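Local coordinates for protein chorismate synthase (Aquifex aeolicus, PDB 1Q1L) that is a chorismate synthase, probably using reduced FMN to eliminate phosphate from 5-enolpyruvylshikimate-3-phosphate and so form chorismate, the branch point of aromatic amino acid biosynthesis, at residues 11-16 against 22-27; 82-87 against 141-146; 150-155 against 370-375. One frame throughout, in Å; residues are numbered along the deposited sequence.

Contact 1: 11-16 against 22-27; sequences FLTAGE and LTAILE
Leu12 with Ile25 and Ala14 with Thr23 form the hydrogen-bonded pairs of two antiparallel strands, whose axes come within 4.5 Å and run at 174° to each other. The Leu12-Ile25 pair is evenly held, Leu12 N to Ile25 O and Ile25 N to Leu12 O both measuring 3.0 Å. Ala14 N to Thr23 O is shorter at 2.7 Å but more bent, with 135° at the hydrogen. Of the non-hydrogen-bonded pairs, Phe11 brings CB against Leu26 CD1 (3.8 Å), while a chi1 of 81° turns its ring away from the partner strand, leaving Thr13 CG2 at the ring edge. That ring also meets Trp248 of the third subunit. Thr13 CG2 faces Ala24 CB at 4.2 Å; its OG1 is hydrogen-bonded to Glu141 and to Arg136, a predicted FMN-binding residue. Beyond the last bridge, Leu22 lays CD2 against Gly15 C (3.9 Å). The face bearing Thr13, Ala24 and Leu26 packs on helix 142-157, whereas Leu12, Ala14 and Thr23 of the other face touch the second subunit. Together the strands make a beta hairpin, 10-14 being an outermost strand, within this chain, of a four-stranded antiparallel sheet.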
# COMPACT_ATOMS: atom_id res chain seq x y z
N PHE A 11 7.17 -3.43 7.65
CA PHE A 11 7.94 -4.53 8.17
C PHE A 11 7.42 -5.84 7.63
O PHE A 11 6.27 -5.95 7.22
CB PHE A 11 7.96 -4.51 9.71
CG PHE A 11 6.74 -5.09 10.38
CD1 PHE A 11 6.63 -6.46 10.60
CD2 PHE A 11 5.72 -4.26 10.83
CE1 PHE A 11 5.52 -7.00 11.27
CE2 PHE A 11 4.60 -4.78 11.50
CZ PHE A 11 4.51 -6.15 11.72
N LEU A 12 8.31 -6.83 7.58
CA LEU A 12 7.95 -8.16 7.13
C LEU A 12 8.65 -9.11 8.06
O LEU A 12 9.73 -8.80 8.57
CB LEU A 12 8.44 -8.41 5.70
CG LEU A 12 7.69 -7.70 4.58
CD1 LEU A 12 8.40 -7.98 3.25
CD2 LEU A 12 6.24 -8.19 4.54
N THR A 13 8.02 -10.25 8.33
CA THR A 13 8.62 -11.27 9.18
C THR A 13 8.58 -12.57 8.38
O THR A 13 7.79 -12.69 7.43
CB THR A 13 7.83 -11.49 10.49
OG1 THR A 13 6.56 -12.08 10.19
CG2 THR A 13 7.63 -10.18 11.22
N ALA A 14 9.42 -13.52 8.76
CA ALA A 14 9.48 -14.81 8.07
C ALA A 14 10.12 -15.85 8.97
O ALA A 14 10.75 -15.51 9.97
CB ALA A 14 10.29 -14.67 6.78
N GLY A 15 9.95 -17.12 8.61
CA GLY A 15 10.53 -18.20 9.38
C GLY A 15 9.50 -19.21 9.82
O GLY A 15 8.36 -18.84 10.11
N GLU A 16 9.88 -20.49 9.85
CA GLU A 16 8.97 -21.54 10.29
C GLU A 16 9.35 -21.88 11.73
O GLU A 16 10.47 -21.62 12.16
CB GLU A 16 9.11 -22.81 9.43
CG GLU A 16 9.79 -22.65 8.07
CD GLU A 16 9.17 -21.58 7.19
OE1 GLU A 16 7.92 -21.48 7.13
OE2 GLU A 16 9.94 -20.86 6.52
N LEU A 22 13.82 -17.10 12.85
CA LEU A 22 12.82 -16.13 12.41
C LEU A 22 13.53 -14.87 11.96
O LEU A 22 14.48 -14.42 12.60
CB LEU A 22 11.87 -15.79 13.57
CG LEU A 22 11.25 -16.98 14.29
CD1 LEU A 22 10.42 -16.48 15.47
CD2 LEU A 22 10.39 -17.78 13.33
N THR A 23 13.09 -14.31 10.84
CA THR A 23 13.70 -13.10 10.32
C THR A 23 12.68 -11.97 10.20
O THR A 23 11.52 -12.20 9.87
CB THR A 23 14.32 -13.34 8.92
OG1 THR A 23 15.17 -14.49 8.98
CG2 THR A 23 15.16 -12.14 8.48
N ALA A 24 13.12 -10.75 10.48
CA ALA A 24 12.25 -9.60 10.39
C ALA A 24 13.03 -8.40 9.90
O ALA A 24 14.21 -8.24 10.22
CB ALA A 24 11.65 -9.27 11.76
N ILE A 25 12.37 -7.58 9.09
CA ILE A 25 12.96 -6.36 8.58
C ILE A 25 11.94 -5.27 8.85
O ILE A 25 10.79 -5.37 8.42
CB ILE A 25 13.26 -6.42 7.06
CG1 ILE A 25 14.33 -7.48 6.76
CG2 ILE A 25 13.74 -5.05 6.58
CD1 ILE A 25 14.70 -7.62 5.29
N LEU A 26 12.38 -4.25 9.58
CA LEU A 26 11.55 -3.11 9.95
C LEU A 26 12.13 -1.86 9.31
O LEU A 26 13.32 -1.59 9.46
CB LEU A 26 11.55 -2.93 11.48
CG LEU A 26 10.94 -1.62 11.98
CD1 LEU A 26 9.49 -1.53 11.55
CD2 LEU A 26 11.05 -1.53 13.49
N GLU A 27 11.30 -1.10 8.62
CA GLU A 27 11.76 0.11 7.97
C GLU A 27 10.93 1.32 8.36
O GLU A 27 9.71 1.24 8.46
CB GLU A 27 11.71 -0.06 6.45
CG GLU A 27 12.28 1.12 5.69
CD GLU A 27 12.10 0.98 4.19
OE1 GLU A 27 10.98 1.24 3.70
OE2 GLU A 27 13.08 0.62 3.50

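Contact 2: 82-87 against 141-146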
# COMPACT_ATOMS: atom_id res chain seq x y z
N LEU A 82 16.51 -8.23 11.76
CA LEU A 82 16.74 -9.02 12.96
C LEU A 82 16.62 -10.50 12.64
O LEU A 82 15.85 -10.88 11.75
CB LEU A 82 15.70 -8.67 14.03
CG LEU A 82 15.41 -7.20 14.34
CD1 LEU A 82 14.17 -7.11 15.21
CD2 LEU A 82 16.61 -6.56 15.03
N PHE A 83 17.37 -11.32 13.35
CA PHE A 83 17.28 -12.76 13.17
C PHE A 83 17.19 -13.40 14.55
O PHE A 83 17.95 -13.05 15.44
CB PHE A 83 18.50 -13.31 12.42
CG PHE A 83 18.37 -14.77 12.07
CD1 PHE A 83 17.36 -15.21 11.22
CD2 PHE A 83 19.24 -15.72 12.62
CE1 PHE A 83 17.20 -16.56 10.92
CE2 PHE A 83 19.09 -17.08 12.33
CZ PHE A 83 18.07 -17.50 11.48
N ILE A 84 16.24 -14.31 14.71
CA ILE A 84 16.05 -15.01 15.98
C ILE A 84 16.25 -16.50 15.74
O ILE A 84 15.41 -17.15 15.13
CB ILE A 84 14.62 -14.81 16.54
CG1 ILE A 84 14.35 -13.32 16.80
CG2 ILE A 84 14.46 -15.60 17.84
CD1 ILE A 84 12.90 -13.02 17.12
N ARG A 85 17.37 -17.03 16.22
CA ARG A 85 17.64 -18.45 16.03
C ARG A 85 16.65 -19.30 16.82
O ARG A 85 16.25 -18.94 17.93
CB ARG A 85 19.07 -18.79 16.47
CG ARG A 85 20.14 -18.20 15.57
CD ARG A 85 21.51 -18.78 15.87
NE ARG A 85 22.55 -18.25 14.98
CZ ARG A 85 23.82 -18.64 15.00
NH1 ARG A 85 24.23 -19.55 15.87
NH2 ARG A 85 24.69 -18.10 14.15
N ASN A 86 16.24 -20.42 16.24
CA ASN A 86 15.31 -21.32 16.91
C ASN A 86 16.06 -22.24 17.87
O ASN A 86 15.47 -22.82 18.78
CB ASN A 86 14.51 -22.13 15.89
CG ASN A 86 13.42 -21.30 15.21
OD1 ASN A 86 12.62 -20.64 15.87
ND2 ASN A 86 13.39 -21.34 13.88
N ARG A 87 17.37 -22.36 17.65
CA ARG A 87 18.24 -23.19 18.48
C ARG A 87 17.90 -24.67 18.49
O ARG A 87 18.78 -25.52 18.35
CB ARG A 87 18.24 -22.65 19.91
CG ARG A 87 18.72 -21.21 20.00
CD ARG A 87 18.79 -20.72 21.43
NE ARG A 87 19.28 -19.34 21.51
CZ ARG A 87 20.46 -18.95 21.05
NH1 ARG A 87 21.29 -19.82 20.48
NH2 ARG A 87 20.83 -17.68 21.16
N GLU A 141 5.72 -17.44 15.28
CA GLU A 141 5.85 -16.21 14.50
C GLU A 141 5.66 -14.96 15.35
O GLU A 141 6.23 -13.91 15.03
CB GLU A 141 4.83 -16.21 13.35
CG GLU A 141 5.07 -15.15 12.26
CD GLU A 141 4.52 -13.78 12.61
OE1 GLU A 141 3.34 -13.68 13.01
OE2 GLU A 141 5.27 -12.78 12.48
N THR A 142 4.88 -15.06 16.43
CA THR A 142 4.66 -13.89 17.28
C THR A 142 5.97 -13.40 17.88
O THR A 142 6.09 -12.24 18.26
CB THR A 142 3.64 -14.17 18.43
OG1 THR A 142 4.16 -15.15 19.34
CG2 THR A 142 2.32 -14.67 17.87
N ALA A 143 6.96 -14.29 17.97
CA ALA A 143 8.26 -13.89 18.51
C ALA A 143 8.89 -12.80 17.63
O ALA A 143 9.53 -11.87 18.14
CB ALA A 143 9.19 -15.09 18.59
N ALA A 144 8.70 -12.91 16.32
CA ALA A 144 9.24 -11.90 15.41
C ALA A 144 8.44 -10.62 15.58
O ALA A 144 8.98 -9.52 15.48
CB ALA A 144 9.15 -12.40 13.97
N ARG A 145 7.14 -10.76 15.85
CA ARG A 145 6.28 -9.59 16.04
C ARG A 145 6.72 -8.84 17.28
O ARG A 145 6.70 -7.61 17.31
CB ARG A 145 4.82 -10.00 16.22
CG ARG A 145 4.17 -10.68 15.04
CD ARG A 145 2.66 -10.59 15.21
NE ARG A 145 1.93 -11.57 14.41
CZ ARG A 145 0.61 -11.55 14.27
NH1 ARG A 145 -0.11 -10.60 14.87
NH2 ARG A 145 0.00 -12.47 13.54
N VAL A 146 7.11 -9.58 18.31
CA VAL A 146 7.55 -8.96 19.56
C VAL A 146 8.87 -8.22 19.36
O VAL A 146 9.10 -7.17 19.96
CB VAL A 146 7.67 -10.03 20.69
CG1 VAL A 146 8.36 -9.44 21.91
CG2 VAL A 146 6.28 -10.52 21.08
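Ile84 projects from strand 80-85 onto the N-terminal part of helix 142-157, a sheet-on-helix packing that belongs to the beta-alpha-beta sandwich of chorismate synthase. The contact is narrow, burying 89 Å² in all, because one methyl does the touching: Ile84 CD1 lies 3.7 Å from Ala143 O and 4.2 Å from Ala144 CA. No hydrogen bond crosses, and the fit is of an apolar tip against helix backbone. Ala143 CB is farther, 4.5 Å from Ile84 CD1. Reach comes from an extended side chain, with CG1 anti to the carbonyl carbon and chi2 at 170° carrying CD1 straight on; the small alanines admit it, and the CA atoms of Ile84 and Ala144 stand 7.5 Å apart. In the next shell, Ile84 is backbone hydrogen-bonded to Leu22 on the neighbouring strand, and its side chain also touches Ala64 and Asp62. Ala143 packs on Arg47, a predicted NADP(+)-binding residue. Asn86 OD1 takes a hydrogen bond from Arg140 NH1. Glu141 OE2 is hydrogen-bonded to Thr13 OG1, and Arg145 NH1 to Ser262 OG. Within 141-146 a salt bridge joins these two long side chains: Arg145 NE meets the syn lone pair of Glu141 OE1 at 2.9 Å, nearly straight at 177° and within 1° of the guanidinium plane.

Contact 3: 150-155 against 370-375; sequences AVCKKF and VLADAL
Ala372 supplies the bump of this helix pair: its methyl enters the hollow between Cys152 and Phe155, which lie three residues apart on the opposing helix. The evidence is two equal approaches, Ala372 CB to Cys152 CB at 3.8 Å and Ala372 CB to Phe155 CD2 at 3.8 Å. Because the residue filling the hollow is so small, the backbones come near each other: the CA atoms of Cys152 and Ala372 are 5.8 Å apart, and the axes of the two helical segments pass at 9.2 Å with a crossing angle of 51°. Cys152 forms one wall. Its SG, set beside the backbone N by a chi1 of -63°, keeps 4.2 Å from Ala372 CB, so the CB carbon rather than the sulfur makes the nearer touch. Phe155 forms the other wall and reaches farther. Its CG is anti to the backbone N (chi1 171°), and this puts the CD2/CE2 side of the ring towards Ala372 and Leu375, which meet it obliquely. One turn beyond Ala372, Leu375 provides a second, looser bump, Leu375 CD2 reaching Phe155 CE2 at 4.3 Å. The join is wholly apolar between side chains, with no hydrogen bond across it, and buries 165 Å² over four residues that are all buried. Phe159 extends the apolar patch by meeting the Phe155 ring edge-to-face and touching Leu375, and Lys153 links the two helices nearby through a salt bridge to Glu364. Away from the annotated sites, the contact fixes helix 142-157 against helix 356-379 within the helical layer of the beta-alpha-beta sandwich: Ala150 and Val151 pack on helix 37-48, Val370 and Ala374 lean on helix 252-261, and Leu26 of strand 21-27 rests on Val151.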
# COMPACT_ATOMS: atom_id res chain seq x y z
N ALA A 150 9.41 -4.43 19.98
CA ALA A 150 10.38 -3.95 20.96
C ALA A 150 11.04 -2.69 20.45
O ALA A 150 11.32 -1.76 21.22
CB ALA A 150 11.44 -5.03 21.24
N VAL A 151 11.31 -2.64 19.15
CA VAL A 151 11.94 -1.46 18.56
C VAL A 151 10.96 -0.29 18.62
O VAL A 151 11.33 0.83 18.96
CB VAL A 151 12.35 -1.73 17.08
CG1 VAL A 151 13.01 -0.49 16.49
CG2 VAL A 151 13.31 -2.91 17.02
N CYS A 152 9.71 -0.56 18.29
CA CYS A 152 8.69 0.49 18.30
C CYS A 152 8.47 1.03 19.71
O CYS A 152 8.24 2.22 19.89
CB CYS A 152 7.40 -0.05 17.71
SG CYS A 152 7.60 -0.51 15.97
N LYS A 153 8.55 0.16 20.71
CA LYS A 153 8.39 0.60 22.09
C LYS A 153 9.53 1.55 22.45
O LYS A 153 9.31 2.58 23.07
CB LYS A 153 8.43 -0.58 23.06
CG LYS A 153 7.17 -1.43 23.11
CD LYS A 153 7.27 -2.41 24.27
CE LYS A 153 6.03 -3.28 24.38
NZ LYS A 153 6.15 -4.24 25.52
N LYS A 154 10.76 1.19 22.08
CA LYS A 154 11.89 2.06 22.38
C LYS A 154 11.64 3.42 21.75
O LYS A 154 11.85 4.46 22.38
CB LYS A 154 13.19 1.46 21.83
CG LYS A 154 14.43 2.27 22.21
CD LYS A 154 14.52 2.46 23.73
CE LYS A 154 15.62 3.44 24.12
NZ LYS A 154 16.97 2.94 23.73
N PHE A 155 11.19 3.42 20.51
CA PHE A 155 10.89 4.66 19.80
C PHE A 155 9.86 5.50 20.57
O PHE A 155 10.05 6.69 20.79
CB PHE A 155 10.37 4.35 18.39
CG PHE A 155 9.83 5.55 17.67
CD1 PHE A 155 10.69 6.57 17.25
CD2 PHE A 155 8.46 5.69 17.44
CE1 PHE A 155 10.18 7.71 16.62
CE2 PHE A 155 7.95 6.82 16.82
CZ PHE A 155 8.81 7.83 16.40
N VAL A 370 1.35 -0.15 16.08
CA VAL A 370 0.28 0.71 15.58
C VAL A 370 0.49 2.15 16.02
O VAL A 370 0.37 3.08 15.22
CB VAL A 370 -1.11 0.22 16.09
CG1 VAL A 370 -2.21 1.18 15.65
CG2 VAL A 370 -1.39 -1.16 15.53
N LEU A 371 0.84 2.33 17.29
CA LEU A 371 1.03 3.68 17.81
C LEU A 371 2.27 4.36 17.25
O LEU A 371 2.22 5.56 16.96
CB LEU A 371 1.08 3.66 19.33
CG LEU A 371 -0.24 3.20 19.98
CD1 LEU A 371 -0.16 3.38 21.49
CD2 LEU A 371 -1.40 4.03 19.44
N ALA A 372 3.36 3.61 17.10
CA ALA A 372 4.59 4.18 16.55
C ALA A 372 4.29 4.61 15.12
O ALA A 372 4.70 5.68 14.68
CB ALA A 372 5.72 3.15 16.57
N ASP A 373 3.58 3.76 14.40
CA ASP A 373 3.20 4.04 13.02
C ASP A 373 2.35 5.32 12.95
O ASP A 373 2.62 6.22 12.15
CB ASP A 373 2.41 2.86 12.45
CG ASP A 373 2.02 3.06 11.00
OD1 ASP A 373 2.94 3.23 10.17
OD2 ASP A 373 0.81 3.06 10.68
N ALA A 374 1.32 5.38 13.79
CA ALA A 374 0.42 6.53 13.82
C ALA A 374 1.12 7.81 14.27
O ALA A 374 0.74 8.90 13.86
CB ALA A 374 -0.76 6.24 14.74
N LEU A 375 2.12 7.68 15.13
CA LEU A 375 2.83 8.86 15.60
C LEU A 375 3.71 9.39 14.47
O LEU A 375 3.75 10.59 14.22
CB LEU A 375 3.67 8.52 16.83
CG LEU A 375 4.32 9.73 17.52
CD1 LEU A 375 3.26 10.76 17.88
CD2 LEU A 375 5.07 9.28 18.76

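From the N terminus, contact 1 closes a short hairpin, with five residues between its segments, and builds the edge of the four-stranded sheet. The chain then makes the rest of that sheet, and contact 2 closes a loop of 53 residues, 90-120 of which are not modelled, bringing helix 142-157 against strand 80-85. Contact 3 opens farther along that same helix and spans 214 residues, including the second sheet, before joining it to helix 356-379. The three loops follow in series, none enclosing or crossing another. They are nonetheless joined: strands 21-27 and 80-85 are neighbours in one sheet, and contacts 2 and 3 share helix 142-157.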